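Local coordinates for protein prokaryotic transcription elongation factor GreA/GreB (Nitrosomonas europaea, PDB 2PN0) that acts as a transcription elongation factor of the GreA/GreB family, probably by binding RNA polymerase, at the interface of chains A and B. Sequence-based numbering; all coordinates share one arbitrary frame. Chains: chain A/B, Prokaryotic transcription elongation factor GreA/GreB.

Contact 1: the interface of chains A and B. Residues chain A 97, 100, 110-112; chain B 112-115.
One patch of a two-fold symmetric interface between identical chains, built mainly of apolar groups, seats the ring of B:Pro113 against A:Val97, A:Ala100 and strand 109-113 of chain A and helps hold the two copies of the deposited assembly together. Whether this pairing is the form that works in the cell, the structure alone does not show. B:Pro113 lies at the end of its own strand 109-113 and buries 90 Å² here, far more than any neighbour in the patch. Its ring is wedged between two walls. On one side is the backbone carbonyl of A:Glu111: its O lies 3.2 Å from CD of B:Pro113, and CG of the same ring is just as near, so the ring's CD, next to the nitrogen, and CG press against the carbonyl oxygen, a close contact rather than a conventional hydrogen bond. On the other side the methyl of A:Ala100 meets the ring from CB to CB of B:Pro113 at 3.6 Å. A:Val97 adds one branch: with CG1 anti to the backbone N (chi1 -178°), CG2 is left to face the proline, 4.0 Å from CD of B:Pro113, the two side chains crossing obliquely. A:Ile110 borders the same ring more distantly through CB; its CD1 lies at the in-plane edge of the A:Trp112 indole, a contact within chain A that probably helps to fix the side chain. Beyond B:Pro113 the chain follows A:Ala100, whose CA is 3.9 Å from CA of B:Pro115. A water joins the backbones: the N-H of A:Val97 donates to it, N to water 1 at 2.9 Å and 143° at the hydrogen, and the water lies 2.7 Å from the carbonyl O of B:Pro113. Water thus ties down the proline's carbonyl while its ring fills the niche. With its twin, the patch holds the strand ends of both subunits together close to the two-fold axis.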
# COMPACT_ATOMS: atom_id res chain seq x y z
N VAL A 97 1.50 2.09 2.88
CA VAL A 97 1.02 1.45 4.15
C VAL A 97 2.13 0.67 4.83
O VAL A 97 2.45 0.96 5.99
CB VAL A 97 -0.28 0.61 4.04
CG1 VAL A 97 -0.66 0.07 5.44
CG2 VAL A 97 -1.43 1.48 3.52
N ALA A 100 4.73 2.69 6.39
CA ALA A 100 4.26 3.40 7.60
C ALA A 100 4.04 2.46 8.79
O ALA A 100 3.85 2.93 9.93
CB ALA A 100 2.93 4.15 7.28
N ILE A 110 -4.73 3.63 11.82
CA ILE A 110 -4.29 4.24 10.57
C ILE A 110 -5.42 4.03 9.61
O ILE A 110 -6.37 3.30 9.90
CB ILE A 110 -2.96 3.63 10.00
CG1 ILE A 110 -3.04 2.12 9.89
CG2 ILE A 110 -1.75 4.10 10.84
CD1 ILE A 110 -1.72 1.54 9.19
N GLU A 111 -5.31 4.67 8.46
CA GLU A 111 -6.37 4.54 7.47
C GLU A 111 -5.78 4.59 6.06
O GLU A 111 -4.69 5.17 5.83
CB GLU A 111 -7.46 5.61 7.69
CG GLU A 111 -6.99 7.01 7.42
CD GLU A 111 -8.02 8.06 7.85
OE1 GLU A 111 -8.84 7.84 8.79
OE2 GLU A 111 -7.95 9.12 7.23
N TRP A 112 -6.49 4.00 5.11
CA TRP A 112 -6.04 4.07 3.74
C TRP A 112 -7.24 4.02 2.83
O TRP A 112 -8.38 3.79 3.31
CB TRP A 112 -4.98 3.01 3.43
CG TRP A 112 -5.38 1.56 3.55
CD1 TRP A 112 -6.13 0.82 2.63
CD2 TRP A 112 -5.06 0.67 4.63
NE1 TRP A 112 -6.26 -0.49 3.10
CE2 TRP A 112 -5.61 -0.60 4.30
CE3 TRP A 112 -4.33 0.81 5.82
CZ2 TRP A 112 -5.47 -1.75 5.15
CZ3 TRP A 112 -4.18 -0.36 6.68
CH2 TRP A 112 -4.73 -1.60 6.32
N TRP B 112 -2.62 8.40 1.76
CA TRP B 112 -2.35 7.21 2.53
C TRP B 112 -1.32 7.53 3.63
O TRP B 112 -0.75 8.62 3.61
CB TRP B 112 -1.95 5.99 1.65
CG TRP B 112 -0.69 6.16 0.81
CD1 TRP B 112 0.58 6.08 1.26
CD2 TRP B 112 -0.61 6.45 -0.59
NE1 TRP B 112 1.48 6.24 0.22
CE2 TRP B 112 0.77 6.49 -0.93
CE3 TRP B 112 -1.56 6.60 -1.60
CZ2 TRP B 112 1.23 6.72 -2.24
CZ3 TRP B 112 -1.11 6.87 -2.90
CH2 TRP B 112 0.28 6.88 -3.22
N PRO B 113 -1.12 6.61 4.59
CA PRO B 113 -0.23 6.95 5.71
C PRO B 113 1.21 7.29 5.30
O PRO B 113 1.84 6.53 4.54
CB PRO B 113 -0.23 5.68 6.57
CG PRO B 113 -1.48 4.99 6.21
CD PRO B 113 -1.65 5.24 4.75
N LYS B 114 1.73 8.38 5.88
CA LYS B 114 3.14 8.74 5.65
C LYS B 114 4.02 8.06 6.73
O LYS B 114 3.65 8.07 7.93
CB LYS B 114 3.31 10.28 5.71
CG LYS B 114 4.65 10.77 5.19
CD LYS B 114 4.65 12.28 4.83
CE LYS B 114 4.61 13.10 6.08
NZ LYS B 114 4.57 14.57 5.74
N PRO B 115 5.18 7.48 6.34
CA PRO B 115 6.01 6.85 7.38
C PRO B 115 6.38 7.90 8.43
O PRO B 115 6.77 9.03 8.08
CB PRO B 115 7.26 6.42 6.61
CG PRO B 115 6.73 6.17 5.22
CD PRO B 115 5.79 7.33 5.01
O HOH W 1 3.10 4.40 3.45

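Contact 2: the interface of chains A and B. Residues chain A 33, 36-37, 40, 99-100; chain B 114-116.
The backbone from B:Lys114 through B:Pro115 is extended and then turns at B:Gly116, where phi is positive (93°), laying this stretch between helix 34-42 and helix 98-101 of chain A. B:Pro115 fills the groove, hiding 101 Å². Its ring tip meets A:Ser99, with OG 3.4 Å from CG of B:Pro115; chi1 of 58° sets that hydroxyl between the serine's backbone N and carbonyl carbon, on the side of the proline. The carbonyl O of A:Gly33 borders the same CG, and on the helix side CA of A:Leu37 lies 3.8 Å from CB of B:Pro115.

A:Asp36 and B:Lys114 cross at about a right angle, the carboxylate lying across the lysine's methylenes, with OD2 3.4 Å from CG of B:Lys114. The ammonium is not in direct contact: NZ of B:Lys114 stays 4.2 Å from OD1 of A:Asp36, near enough for the opposite charges probably to attract. Replacing A:Asp36 by an alanine would probably leave the lysine's methylenes uncovered and its ammonium without this nearby negative charge. A:Glu40 reaches from one turn further along the helix, its CG anti to the backbone N (chi1 175°) and the chain extended beyond it, to bring the carboxylate up to the turn; CD of A:Glu40 is 3.8 Å from CA of B:Gly116. The amide of B:Gly116 donates to a bridging water, N to water 2 at 2.9 Å, and that water lies 2.7 Å from the carbonyl O of A:Ala100.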
# COMPACT_ATOMS: atom_id res chain seq x y z
N GLY A 33 7.12 8.09 -0.01
CA GLY A 33 7.41 8.10 1.43
C GLY A 33 8.85 7.72 1.77
O GLY A 33 9.20 7.64 2.97
N ASP A 36 10.62 10.06 4.08
CA ASP A 36 10.03 10.03 5.42
C ASP A 36 10.47 8.80 6.20
O ASP A 36 10.76 8.89 7.40
CB ASP A 36 8.49 10.06 5.29
CG ASP A 36 8.02 11.23 4.43
OD1 ASP A 36 8.10 12.40 4.88
OD2 ASP A 36 7.52 10.97 3.31
N LEU A 37 10.55 7.67 5.51
CA LEU A 37 11.05 6.44 6.11
C LEU A 37 12.54 6.61 6.45
O LEU A 37 12.96 6.25 7.54
CB LEU A 37 10.87 5.27 5.15
CG LEU A 37 11.43 3.92 5.66
CD1 LEU A 37 10.71 3.42 6.94
CD2 LEU A 37 11.38 2.88 4.56
N GLU A 40 12.85 8.83 9.57
CA GLU A 40 12.45 8.04 10.72
C GLU A 40 13.56 7.04 11.14
O GLU A 40 13.88 6.92 12.32
CB GLU A 40 11.14 7.34 10.36
CG GLU A 40 10.67 6.40 11.37
CD GLU A 40 9.35 5.82 10.97
OE1 GLU A 40 9.29 5.15 9.89
OE2 GLU A 40 8.40 6.03 11.74
N SER A 99 5.36 0.83 4.42
CA SER A 99 6.42 1.74 4.90
C SER A 99 6.03 2.49 6.16
O SER A 99 6.90 2.92 6.90
CB SER A 99 6.84 2.74 3.78
OG SER A 99 5.74 3.52 3.32
N ALA A 100 4.73 2.69 6.39
CA ALA A 100 4.26 3.40 7.60
C ALA A 100 4.04 2.46 8.79
O ALA A 100 3.85 2.93 9.93
CB ALA A 100 2.93 4.15 7.28
N LYS B 114 1.73 8.38 5.88
CA LYS B 114 3.14 8.74 5.65
C LYS B 114 4.02 8.06 6.73
O LYS B 114 3.65 8.07 7.93
CB LYS B 114 3.31 10.28 5.71
CG LYS B 114 4.65 10.77 5.19
CD LYS B 114 4.65 12.28 4.83
CE LYS B 114 4.61 13.10 6.08
NZ LYS B 114 4.57 14.57 5.74
N PRO B 115 5.18 7.48 6.34
CA PRO B 115 6.01 6.85 7.38
C PRO B 115 6.38 7.90 8.43
O PRO B 115 6.77 9.03 8.08
CB PRO B 115 7.26 6.42 6.61
CG PRO B 115 6.73 6.17 5.22
CD PRO B 115 5.79 7.33 5.01
N GLY B 116 6.27 7.51 9.70
CA GLY B 116 6.64 8.42 10.80
C GLY B 116 5.46 9.22 11.31
O GLY B 116 5.60 9.91 12.33
O HOH W 2 4.52 5.44 10.65

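Contact 1 and contact 2 are adjoining stretches of the interface between the two chains of the deposited assembly, the centres of their C-alpha atoms about 8 Å apart. A:Ala100, B:Lys114 and B:Pro115 belong to both. Strand 109-113 of chain B ends in contact 1, and the loop that follows continues into contact 2, so a continuous segment of chain B is tracked first by the strand of chain A and then by helix 34-42, with helix 98-101 beside both. Two-fold symmetry repeats the arrangement with the chains exchanged, so each subunit both offers this segment and receives its partner's, a reciprocal grip that probably stabilises the pair.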